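Local coordinates for protein alpha-2,3-sialyltransferase (Campylobacter jejuni, PDB 2P2V) that probably transfers sialic acid from a CMP-activated donor onto acceptor sugars in an alpha-2,3 linkage, at residues 67-72 / 95-100; 107-112 / 271-276; 125-130 / 154-159. All blocks are in the same frame, centred on the assembly; numbering follows the deposited sequence.

Contact 1: 67-72 / 95-100; sequences FFNPGV and FCSTFN. With CSF (cytidine-5'-monophosphate-3-fluoro-N-acetyl-neuraminic acid), chain O; EDO (1,2-ethanediol), chain D.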
loop_
_atom_site.group_PDB
_atom_site.type_symbol
_atom_site.label_atom_id
_atom_site.label_comp_id
_atom_site.label_asym_id
_atom_site.label_seq_id
_atom_site.Cartn_x
_atom_site.Cartn_y
_atom_site.Cartn_z
ATOM N N PHE A 67 -4.793 24.586 12.918
ATOM C CA PHE A 67 -3.852 24.105 11.903
ATOM C C PHE A 67 -2.472 24.271 12.466
ATOM O O PHE A 67 -2.124 25.366 12.905
ATOM C CB PHE A 67 -3.922 24.933 10.619
ATOM C CG PHE A 67 -5.221 24.765 9.879
ATOM C CD1 PHE A 67 -6.362 25.399 10.362
ATOM C CD2 PHE A 67 -5.298 23.939 8.769
ATOM C CE1 PHE A 67 -7.599 25.178 9.683
ATOM C CE2 PHE A 67 -6.522 23.714 8.116
ATOM C CZ PHE A 67 -7.629 24.333 8.586
ATOM N N PHE A 68 -1.693 23.206 12.388
ATOM C CA PHE A 68 -0.304 23.218 12.971
ATOM C C PHE A 68 0.696 22.628 11.985
ATOM O O PHE A 68 0.393 21.703 11.193
ATOM C CB PHE A 68 -0.271 22.333 14.247
ATOM C CG PHE A 68 -1.196 22.782 15.367
ATOM C CD1 PHE A 68 -1.142 24.088 15.918
ATOM C CD2 PHE A 68 -2.135 21.900 15.869
ATOM C CE1 PHE A 68 -2.029 24.476 16.929
ATOM C CE2 PHE A 68 -2.970 22.266 16.919
ATOM C CZ PHE A 68 -2.899 23.582 17.457
ATOM N N ASN A 69 1.943 23.106 12.071
ATOM C CA ASN A 69 3.001 22.671 11.191
ATOM C C ASN A 69 3.627 21.348 11.685
ATOM O O ASN A 69 3.630 21.039 12.896
ATOM C CB ASN A 69 4.110 23.778 11.117
ATOM C CG ASN A 69 3.631 25.053 10.333
ATOM O OD1 ASN A 69 2.689 25.001 9.514
ATOM N ND2 ASN A 69 4.249 26.174 10.615
ATOM N N PRO A 70 4.112 20.544 10.755
ATOM C CA PRO A 70 4.530 19.199 11.086
ATOM C C PRO A 70 5.660 19.220 12.101
ATOM O O PRO A 70 5.745 18.325 12.893
ATOM C CB PRO A 70 5.093 18.682 9.780
ATOM C CG PRO A 70 4.330 19.431 8.724
ATOM C CD PRO A 70 4.175 20.804 9.298
ATOM N N GLY A 71 6.519 20.223 12.013
ATOM C CA GLY A 71 7.788 20.236 12.826
ATOM C C GLY A 71 7.571 20.390 14.333
ATOM O O GLY A 71 8.440 20.024 15.132
ATOM N N VAL A 72 6.412 20.920 14.720
ATOM C CA VAL A 72 6.015 21.073 16.113
ATOM C C VAL A 72 4.681 20.416 16.340
ATOM O O VAL A 72 4.058 20.644 17.350
ATOM C CB VAL A 72 5.898 22.580 16.524
ATOM C CG1 VAL A 72 7.320 23.226 16.520
ATOM C CG2 VAL A 72 5.017 23.341 15.516
ATOM N N PHE A 95 -5.846 19.951 12.141
ATOM C CA PHE A 95 -5.105 19.611 10.921
ATOM C C PHE A 95 -3.596 19.805 11.097
ATOM O O PHE A 95 -3.183 20.737 11.784
ATOM C CB PHE A 95 -5.426 20.538 9.773
ATOM C CG PHE A 95 -6.831 20.327 9.204
ATOM C CD1 PHE A 95 -7.884 20.931 9.819
ATOM C CD2 PHE A 95 -7.032 19.552 8.080
ATOM C CE1 PHE A 95 -9.215 20.752 9.317
ATOM C CE2 PHE A 95 -8.335 19.354 7.566
ATOM C CZ PHE A 95 -9.403 19.993 8.202
ATOM N N CYS A 96 -2.840 18.986 10.381
ATOM C CA CYS A 96 -1.415 19.232 10.168
ATOM C C CYS A 96 -1.256 19.822 8.782
ATOM O O CYS A 96 -1.672 19.198 7.783
ATOM C CB CYS A 96 -0.670 17.904 10.303
ATOM S SG CYS A 96 1.102 18.236 10.244
ATOM N N SER A 97 -0.803 21.065 8.706
ATOM C CA SER A 97 -0.597 21.793 7.448
ATOM C C SER A 97 0.549 21.193 6.615
ATOM O O SER A 97 1.763 21.436 6.870
ATOM C CB SER A 97 -0.326 23.250 7.749
ATOM O OG SER A 97 -1.285 23.814 8.628
ATOM N N THR A 98 0.176 20.377 5.630
ATOM C CA THR A 98 1.105 19.522 4.927
ATOM C C THR A 98 0.970 19.667 3.417
ATOM O O THR A 98 -0.104 20.005 2.922
ATOM C CB THR A 98 0.849 18.012 5.309
ATOM O OG1 THR A 98 -0.574 17.738 5.378
ATOM C CG2 THR A 98 1.523 17.656 6.692
ATOM N N PHE A 99 2.014 19.331 2.681
ATOM C CA PHE A 99 2.007 19.414 1.228
ATOM C C PHE A 99 2.238 18.061 0.568
ATOM O O PHE A 99 2.116 17.982 -0.636
ATOM C CB PHE A 99 3.093 20.411 0.737
ATOM C CG PHE A 99 2.862 21.824 1.211
ATOM C CD1 PHE A 99 3.568 22.322 2.305
ATOM C CD2 PHE A 99 1.845 22.617 0.633
ATOM C CE1 PHE A 99 3.336 23.602 2.809
ATOM C CE2 PHE A 99 1.615 23.924 1.105
ATOM C CZ PHE A 99 2.375 24.412 2.218
ATOM N N ASN A 100 2.690 17.023 1.324
ATOM C CA ASN A 100 3.096 15.735 0.797
ATOM C C ASN A 100 4.257 15.909 -0.224
ATOM O O ASN A 100 4.175 15.552 -1.416
ATOM C CB ASN A 100 1.913 14.982 0.129
ATOM C CG ASN A 100 2.206 13.540 -0.180
ATOM O OD1 ASN A 100 3.151 12.955 0.340
ATOM N ND2 ASN A 100 1.342 12.912 -1.064
HETATM C C5A CSF O . 7.089 30.519 10.889
HETATM C C4A CSF O . 6.572 31.618 9.967
HETATM C C2A CSF O . 4.232 30.574 10.005
HETATM O O6A CSF O . 4.783 29.651 10.969
HETATM C C6A CSF O . 5.919 30.056 11.776
HETATM C C3A CSF O . 5.361 31.145 9.149
HETATM O O4A CSF O . 7.595 31.962 9.043
HETATM N N5A CSF O . 8.143 31.134 11.724
HETATM C C7A CSF O . 6.295 28.862 12.646
HETATM C C8A CSF O . 5.106 28.406 13.484
HETATM C C9A CSF O . 5.429 27.135 14.296
HETATM O O9A CSF O . 4.340 26.771 15.177
HETATM O O8A CSF O . 4.677 29.522 14.327
HETATM O O7A CSF O . 6.803 27.817 11.797
HETATM C C1A CSF O . 3.332 29.824 9.033
HETATM O OBA CSF O . 2.989 30.446 7.988
HETATM O OAA CSF O . 2.977 28.647 9.319
HETATM O O1A CSF O . 3.392 31.627 10.535
HETATM O O2A CSF O . 4.275 33.309 12.120
HETATM N N1 CSF O . 1.004 36.454 10.024
HETATM C C2 CSF O . 1.217 37.610 9.213
HETATM N N3 CSF O . 1.974 38.651 9.672
HETATM C C4 CSF O . 2.507 38.596 10.913
HETATM C C5 CSF O . 2.307 37.473 11.726
HETATM C C6 CSF O . 1.543 36.406 11.259
HETATM C "C3'" CSF O . 1.075 33.199 9.098
HETATM C "C2'" CSF O . 0.791 34.516 8.403
HETATM C "C1'" CSF O . 0.163 35.345 9.525
HETATM O "O4'" CSF O . -0.220 34.463 10.603
HETATM C "C4'" CSF O . 0.092 33.114 10.258
HETATM P PA CSF O . 3.241 32.212 12.046
HETATM O "O5'" CSF O . 1.796 32.958 12.004
HETATM C "C5'" CSF O . 0.627 32.344 11.465
HETATM O "O3'" CSF O . 0.831 32.105 8.219
HETATM O "O2'" CSF O . -0.159 34.317 7.322
HETATM N N4 CSF O . 3.260 39.632 11.395
HETATM O O2 CSF O . 0.728 37.642 8.049
HETATM O O3A CSF O . 3.113 31.151 13.101
HETATM C C10 CSF O . 9.172 30.352 12.098
HETATM O O10 CSF O . 9.265 29.153 11.795
HETATM C C11 CSF O . 10.222 31.034 12.944
HETATM F F3A CSF O . 5.745 30.151 8.276
HETATM C C1 EDO D . 1.952 25.749 6.507
HETATM O O1 EDO D . 3.249 25.131 6.651
HETATM C C2 EDO D . 2.005 26.670 5.303
HETATM O O2 EDO D . 3.376 26.953 4.982
HETATM O O HOH W 1 -0.013 25.656 10.205
#

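Contact 2: 107-112 / 271-276; sequences NDFLHQ and SFYKNQ. With EDO (1,2-ethanediol), chain F.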
loop_
_atom_site.group_PDB
_atom_site.type_symbol
_atom_site.label_atom_id
_atom_site.label_comp_id
_atom_site.label_asym_id
_atom_site.label_seq_id
_atom_site.Cartn_x
_atom_site.Cartn_y
_atom_site.Cartn_z
ATOM N N ASN A 107 9.032 10.759 4.968
ATOM C CA ASN A 107 8.208 9.555 4.728
ATOM C C ASN A 107 7.665 8.980 6.005
ATOM O O ASN A 107 6.477 8.641 6.091
ATOM C CB ASN A 107 9.023 8.469 4.011
ATOM C CG ASN A 107 9.400 8.852 2.609
ATOM O OD1 ASN A 107 8.969 9.885 2.055
ATOM N ND2 ASN A 107 10.195 7.987 1.987
ATOM N N ASP A 108 8.524 8.878 7.032
ATOM C CA ASP A 108 8.068 8.310 8.292
ATOM C C ASP A 108 7.036 9.180 8.983
ATOM O O ASP A 108 6.138 8.654 9.567
ATOM C CB ASP A 108 9.207 8.077 9.282
ATOM C CG ASP A 108 10.008 6.759 8.999
ATOM O OD1 ASP A 108 9.516 5.846 8.288
ATOM O OD2 ASP A 108 11.146 6.651 9.533
ATOM N N PHE A 109 7.211 10.497 8.957
ATOM C CA PHE A 109 6.228 11.409 9.563
ATOM C C PHE A 109 4.869 11.132 8.932
ATOM O O PHE A 109 3.874 10.954 9.652
ATOM C CB PHE A 109 6.579 12.869 9.308
ATOM C CG PHE A 109 5.558 13.836 9.876
ATOM C CD1 PHE A 109 5.594 14.215 11.217
ATOM C CD2 PHE A 109 4.539 14.349 9.074
ATOM C CE1 PHE A 109 4.596 15.076 11.768
ATOM C CE2 PHE A 109 3.536 15.202 9.598
ATOM C CZ PHE A 109 3.555 15.587 10.928
ATOM N N LEU A 110 4.825 11.114 7.608
ATOM C CA LEU A 110 3.475 10.963 6.948
ATOM C C LEU A 110 2.890 9.588 7.157
ATOM O O LEU A 110 1.672 9.444 7.383
ATOM C CB LEU A 110 3.534 11.306 5.458
ATOM C CG LEU A 110 3.839 12.790 5.140
ATOM C CD1 LEU A 110 3.994 13.010 3.650
ATOM C CD2 LEU A 110 2.755 13.740 5.704
ATOM N N HIS A 111 3.748 8.573 7.083
ATOM C CA HIS A 111 3.382 7.150 7.246
ATOM C C HIS A 111 2.786 6.841 8.610
ATOM O O HIS A 111 1.821 6.069 8.743
ATOM C CB HIS A 111 4.607 6.241 7.009
ATOM C CG HIS A 111 4.348 4.782 7.248
ATOM N ND1 HIS A 111 4.797 4.113 8.376
ATOM C CD2 HIS A 111 3.709 3.856 6.495
ATOM C CE1 HIS A 111 4.434 2.844 8.305
ATOM N NE2 HIS A 111 3.763 2.667 7.179
ATOM N N GLN A 112 3.365 7.447 9.649
ATOM C CA GLN A 112 2.999 7.167 11.038
ATOM C C GLN A 112 2.067 8.206 11.584
ATOM O O GLN A 112 1.641 8.073 12.688
ATOM C CB GLN A 112 4.249 7.190 11.937
ATOM C CG GLN A 112 5.184 6.131 11.474
ATOM C CD GLN A 112 6.420 6.042 12.342
ATOM O OE1 GLN A 112 6.998 4.964 12.483
ATOM N NE2 GLN A 112 6.845 7.180 12.913
ATOM N N SER A 271 9.862 9.702 23.171
ATOM C CA SER A 271 11.288 9.554 22.781
ATOM C C SER A 271 11.462 8.887 21.425
ATOM O O SER A 271 12.304 9.291 20.659
ATOM C CB SER A 271 12.191 8.907 23.892
ATOM O OG SER A 271 11.505 7.843 24.470
ATOM N N PHE A 272 10.674 7.844 21.154
ATOM C CA PHE A 272 10.666 7.159 19.899
ATOM C C PHE A 272 10.402 8.178 18.785
ATOM O O PHE A 272 11.112 8.237 17.770
ATOM C CB PHE A 272 9.551 6.068 19.886
ATOM C CG PHE A 272 9.486 5.335 18.566
ATOM C CD1 PHE A 272 8.807 5.917 17.487
ATOM C CD2 PHE A 272 10.156 4.117 18.389
ATOM C CE1 PHE A 272 8.794 5.315 16.249
ATOM C CE2 PHE A 272 10.096 3.467 17.160
ATOM C CZ PHE A 272 9.432 4.090 16.073
ATOM N N TYR A 273 9.334 8.950 18.984
ATOM C CA TYR A 273 8.903 9.966 17.992
ATOM C C TYR A 273 9.962 11.018 17.686
ATOM O O TYR A 273 10.298 11.258 16.507
ATOM C CB TYR A 273 7.635 10.611 18.518
ATOM C CG TYR A 273 7.017 11.569 17.518
ATOM C CD1 TYR A 273 5.894 11.185 16.774
ATOM C CD2 TYR A 273 7.554 12.844 17.314
ATOM C CE1 TYR A 273 5.332 12.080 15.826
ATOM C CE2 TYR A 273 6.986 13.740 16.409
ATOM C CZ TYR A 273 5.898 13.340 15.666
ATOM O OH TYR A 273 5.306 14.208 14.748
ATOM N N LYS A 274 10.586 11.560 18.756
ATOM C CA LYS A 274 11.563 12.623 18.609
ATOM C C LYS A 274 12.852 12.092 18.031
ATOM O O LYS A 274 13.592 12.823 17.347
ATOM C CB LYS A 274 11.863 13.245 19.970
ATOM C CG LYS A 274 10.860 14.222 20.444
ATOM C CD LYS A 274 11.205 14.739 21.822
ATOM C CE LYS A 274 10.298 15.893 22.194
ATOM N NZ LYS A 274 10.741 16.502 23.478
ATOM N N ASN A 275 13.190 10.851 18.342
ATOM C CA ASN A 275 14.382 10.171 17.782
ATOM C C ASN A 275 14.294 10.083 16.270
ATOM O O ASN A 275 15.236 10.390 15.535
ATOM C CB ASN A 275 14.520 8.749 18.347
ATOM C CG ASN A 275 15.714 7.978 17.759
ATOM O OD1 ASN A 275 16.856 8.265 18.083
ATOM N ND2 ASN A 275 15.441 6.985 16.906
ATOM N N GLN A 276 13.115 9.637 15.813
ATOM C CA GLN A 276 12.855 9.484 14.397
ATOM C C GLN A 276 12.828 10.824 13.711
ATOM O O GLN A 276 13.464 10.985 12.669
ATOM C CB GLN A 276 11.547 8.760 14.184
ATOM C CG GLN A 276 11.644 7.321 14.520
ATOM C CD GLN A 276 10.809 6.491 13.588
ATOM O OE1 GLN A 276 9.742 6.928 13.152
ATOM N NE2 GLN A 276 11.273 5.280 13.282
HETATM C C1 EDO F . 7.428 9.656 13.766
HETATM O O1 EDO F . 6.143 9.652 13.141
HETATM C C2 EDO F . 8.410 10.445 12.922
HETATM O O2 EDO F . 8.619 11.671 13.626
#

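Contact 3: 125-130 / 154-159; sequences EVIENL and MCAIAI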
loop_
_atom_site.group_PDB
_atom_site.type_symbol
_atom_site.label_atom_id
_atom_site.label_comp_id
_atom_site.label_asym_id
_atom_site.label_seq_id
_atom_site.Cartn_x
_atom_site.Cartn_y
_atom_site.Cartn_z
ATOM N N GLU A 125 -4.417 16.001 2.209
ATOM C CA GLU A 125 -5.453 15.081 1.720
ATOM C C GLU A 125 -6.680 15.902 1.290
ATOM O O GLU A 125 -7.554 15.392 0.521
ATOM C CB GLU A 125 -5.835 14.070 2.796
ATOM C CG GLU A 125 -4.700 13.038 2.988
ATOM C CD GLU A 125 -4.960 11.971 4.047
ATOM O OE1 GLU A 125 -5.711 12.184 4.983
ATOM O OE2 GLU A 125 -4.359 10.887 3.912
ATOM N N VAL A 126 -6.750 17.121 1.781
ATOM C CA VAL A 126 -7.926 18.041 1.511
ATOM C C VAL A 126 -7.520 18.959 0.389
ATOM O O VAL A 126 -8.201 19.046 -0.609
ATOM C CB VAL A 126 -8.380 18.823 2.786
ATOM C CG1 VAL A 126 -9.387 20.000 2.437
ATOM C CG2 VAL A 126 -8.966 17.912 3.825
ATOM N N ILE A 127 -6.345 19.614 0.469
ATOM C CA ILE A 127 -6.021 20.545 -0.600
ATOM C C ILE A 127 -5.623 19.869 -1.924
ATOM O O ILE A 127 -5.595 20.531 -2.949
ATOM C CB ILE A 127 -4.933 21.602 -0.216
ATOM C CG1 ILE A 127 -3.687 20.867 0.248
ATOM C CG2 ILE A 127 -5.485 22.496 0.888
ATOM C CD1 ILE A 127 -2.446 21.742 0.144
ATOM N N GLU A 128 -5.348 18.574 -1.920
ATOM C CA GLU A 128 -4.926 17.940 -3.157
ATOM C C GLU A 128 -6.112 17.929 -4.160
ATOM O O GLU A 128 -5.925 17.714 -5.350
ATOM C CB GLU A 128 -4.400 16.522 -2.952
ATOM C CG GLU A 128 -5.388 15.529 -2.349
ATOM C CD GLU A 128 -4.792 14.161 -2.059
ATOM O OE1 GLU A 128 -3.552 13.950 -2.215
ATOM O OE2 GLU A 128 -5.563 13.284 -1.608
ATOM N N ASN A 129 -7.296 18.115 -3.605
ATOM C CA ASN A 129 -8.512 18.118 -4.423
ATOM C C ASN A 129 -8.694 19.397 -5.214
ATOM O O ASN A 129 -9.546 19.441 -6.172
ATOM C CB ASN A 129 -9.714 17.858 -3.555
ATOM C CG ASN A 129 -9.689 16.460 -2.952
ATOM O OD1 ASN A 129 -9.459 15.471 -3.652
ATOM N ND2 ASN A 129 -9.844 16.386 -1.627
ATOM N N LEU A 130 -7.963 20.441 -4.842
ATOM C CA LEU A 130 -7.911 21.687 -5.604
ATOM C C LEU A 130 -6.839 21.512 -6.686
ATOM O O LEU A 130 -5.711 22.020 -6.591
ATOM C CB LEU A 130 -7.688 22.922 -4.705
ATOM C CG LEU A 130 -8.594 23.154 -3.500
ATOM C CD1 LEU A 130 -8.116 24.348 -2.732
ATOM C CD2 LEU A 130 -10.007 23.421 -4.034
ATOM N N MET A 154 -4.797 27.846 5.062
ATOM C CA MET A 154 -6.109 27.725 5.677
ATOM C C MET A 154 -7.212 28.157 4.697
ATOM O O MET A 154 -8.322 27.556 4.704
ATOM C CB MET A 154 -6.212 28.567 6.956
ATOM C CG MET A 154 -5.416 27.934 8.151
ATOM S SD MET A 154 -5.784 28.779 9.694
ATOM C CE MET A 154 -4.933 30.276 9.371
ATOM N N CYS A 155 -6.924 29.175 3.895
ATOM C CA CYS A 155 -7.921 29.590 2.829
ATOM C C CYS A 155 -8.180 28.466 1.820
ATOM O O CYS A 155 -9.331 28.178 1.458
ATOM C CB CYS A 155 -7.422 30.832 2.081
ATOM S SG CYS A 155 -7.470 32.326 3.081
ATOM N N ALA A 156 -7.105 27.832 1.361
ATOM C CA ALA A 156 -7.182 26.710 0.433
ATOM C C ALA A 156 -7.987 25.589 1.066
ATOM O O ALA A 156 -8.888 24.993 0.444
ATOM C CB ALA A 156 -5.679 26.245 -0.023
ATOM N N ILE A 157 -7.714 25.283 2.350
ATOM C CA ILE A 157 -8.439 24.227 3.014
ATOM C C ILE A 157 -9.942 24.571 3.068
ATOM O O ILE A 157 -10.805 23.716 2.750
ATOM C CB ILE A 157 -7.921 24.012 4.483
ATOM C CG1 ILE A 157 -6.545 23.335 4.426
ATOM C CG2 ILE A 157 -8.893 23.122 5.254
ATOM C CD1 ILE A 157 -6.563 21.831 4.202
ATOM N N ALA A 158 -10.222 25.803 3.458
ATOM C CA ALA A 158 -11.639 26.292 3.554
ATOM C C ALA A 158 -12.359 26.124 2.207
ATOM O O ALA A 158 -13.485 25.580 2.159
ATOM C CB ALA A 158 -11.684 27.727 4.035
ATOM N N ILE A 159 -11.687 26.520 1.131
ATOM C CA ILE A 159 -12.242 26.442 -0.244
ATOM C C ILE A 159 -12.452 25.006 -0.644
ATOM O O ILE A 159 -13.552 24.627 -1.144
ATOM C CB ILE A 159 -11.355 27.216 -1.228
ATOM C CG1 ILE A 159 -11.410 28.696 -0.872
ATOM C CG2 ILE A 159 -11.714 26.938 -2.687
ATOM C CD1 ILE A 159 -10.408 29.523 -1.543
#

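Contact 1: 67-72 / 95-100
Phe67 lays one face of its ring against Phe95, with Phe67 CE2 3.5 Å from Phe95 CD1. Paired in register on one face of the sheet and with the same chi1 (near -70°), the two side chains run alongside each other. The planes are 4° apart but strongly displaced, and the overlap is confined to the CE2 and CZ side of Phe67 over CD1 and CG of Phe95. CD2 of Phe67 also rests on CB of Phe95. Ser97 OG lies near the plane of the Phe67 ring at its edge and meets Phe67 CB.

The backbones pair as parallel strands. Phe68 N donates to Phe95 O at 2.9 Å, and Ser97 N donates to Phe68 O at 2.8 Å. CA-H...O contacts from Phe67 and Cys96 support these two bonds. On the other face of the sheet, Phe68 and Cys96 turn toward helix 73-85. Cys96 SG packs against the ring of Pro70, 3.8 Å from Pro70 CG. Thr98 CG2 touches the same CG.

Beyond the strand ends, one water ties the segments together. It donates to Asn69 OD1 and accepts from Ser97 OG; the water oxygen is 2.7 Å from Ser97 OG. OD1 also takes a bond from O1 of a bound ethanediol. The other end of the amide faces the CMP-sialic acid analogue: Asn69 ND2 donates to its carboxylate oxygen OAA at 3.1 Å and nearly straight, 168°. The water at OD1 and the bond to OAA, aided by a weak one to O7A, are consistent with a fixed amide rotation.

Helix 150-161 covers the Phe67 face, and Ser150 also binds the analogue. The pairing joins the two strands of the beta-alpha-beta unit 62-68, 73-85, 90-96. The loop after its first strand lines the donor-sugar pocket, as in Rossmann-like nucleotide-sugar enzymes.

Contact 2: 107-112 / 271-276
Tyr273 and Phe109 meet through the tyrosine hydroxyl, which comes to the edge of the phenylalanine ring. Tyr273 OH lies 3.2 Å from Phe109 CE1 and slightly farther from Phe109 CD1. The contact is a polar atom against a ring edge, not a stack of the two rings.

The second link is between two amides. Gln112 and Gln276 cross at about a right angle as chains, yet their amide planes are only 12° apart. Gln112, extended beyond CG, reaches across to the bent Gln276. Gln112 NE2 is modelled as donating to Gln276 OE1, but its position is doubtful because it sits too close to a bound ethanediol. Asp108 OD2 stands 3.9 Å from Gln276 OE1, with carboxylate and amide planes almost parallel. Phe272 offers the edge of its ring to Gln112 OE1, with Phe272 CE1 4.2 Å away.

The ethanediol, probably from the crystallisation liquor, lies between the helices. As modelled, its O2 sits 3.7 Å above the plane of the Tyr273 ring, over the centre, and makes a weak bond to the Tyr273 carbonyl O. Its exact position is uncertain. The helix axes stay 11.2 Å apart at 144°, which is roughly antiparallel, and the buried area is modest.

Outside this pair, Phe116 meets the Tyr273 ring edge-to-face. Leu277 of helix 268-283 touches Phe109. Pro102 of a third subunit packs on Gln112 and Phe272, so these two residues are part of a subunit interface. Helix 268-283 thus lies against helix 107-116 and reaches Leu74 and Gln75 of helix 73-85, while Phe109 turns to Pro70 and Cys96 at the C-terminal ends of strands 62-68 and 90-96.

Contact 3: 125-130 / 154-159
Ile127 and Ile157 cross obliquely, with Ile127 CG2 3.5 Å from Ile157 CD1 and a little farther from Ile157 CG1. CG2 of Ile127, anti to the carbonyl carbon, is the branch that faces the helix. The same CG2 reaches Ala156 CB at 3.9 Å, so one methyl bridges two consecutive residues of the helix. Val126 meets Ile157 at about a right angle, and both CB and CG1 of Val126 come 3.8 Å from Ile157 CD1. That delta methyl touches both Val126 and Ile127.

The contact is apolar and buried, with no hydrogen bond across it. It joins helix 124-127 and the turn from Ile127 to Leu130 to helix 150-161, which lies against the parallel sheet: Ala158 and Met154 face strand 21-25. This is helix packing on one face of the three-layer alpha/beta fold.

The turn is of type I, closed by Leu130 N to Ile127 O, and it brings Leu130 back onto the helix. Leu130 is also the N-cap residue of helix 131-144. Its two methyls part company: Leu130 CD1 approaches the carbonyl of Ala156, 3.3 Å from Ala156 O, and Leu130 CD2 lies 4.1 Å from Ile159 CG2. Leu130 and Ile159 cross at about a right angle, and Tyr221 of helix 207-221 touches both.

How the contacts relate
Contact 1 comes first along the chain, its centre about 9 Å from the chain centre. Contacts 2 and 3 lie about 14 and 13 Å from it, centre to centre. Contact 3 is nested inside the long loop closed by contact 2, yet the two do not touch, with about 7 Å between nearest atoms. Cys96 SG packs on Phe109 CZ of contact 2, and Phe67 CD1 on Met154 SD of contact 3. Helix 107-116 thus meets the Cys96 face of strands 62-68 and 90-96, and helix 150-161 the Phe67 face, on opposite sides of the sheet. The loop after strand 62-68 lines the sugar-nucleotide pocket; contact 2 lies toward the subunit interface.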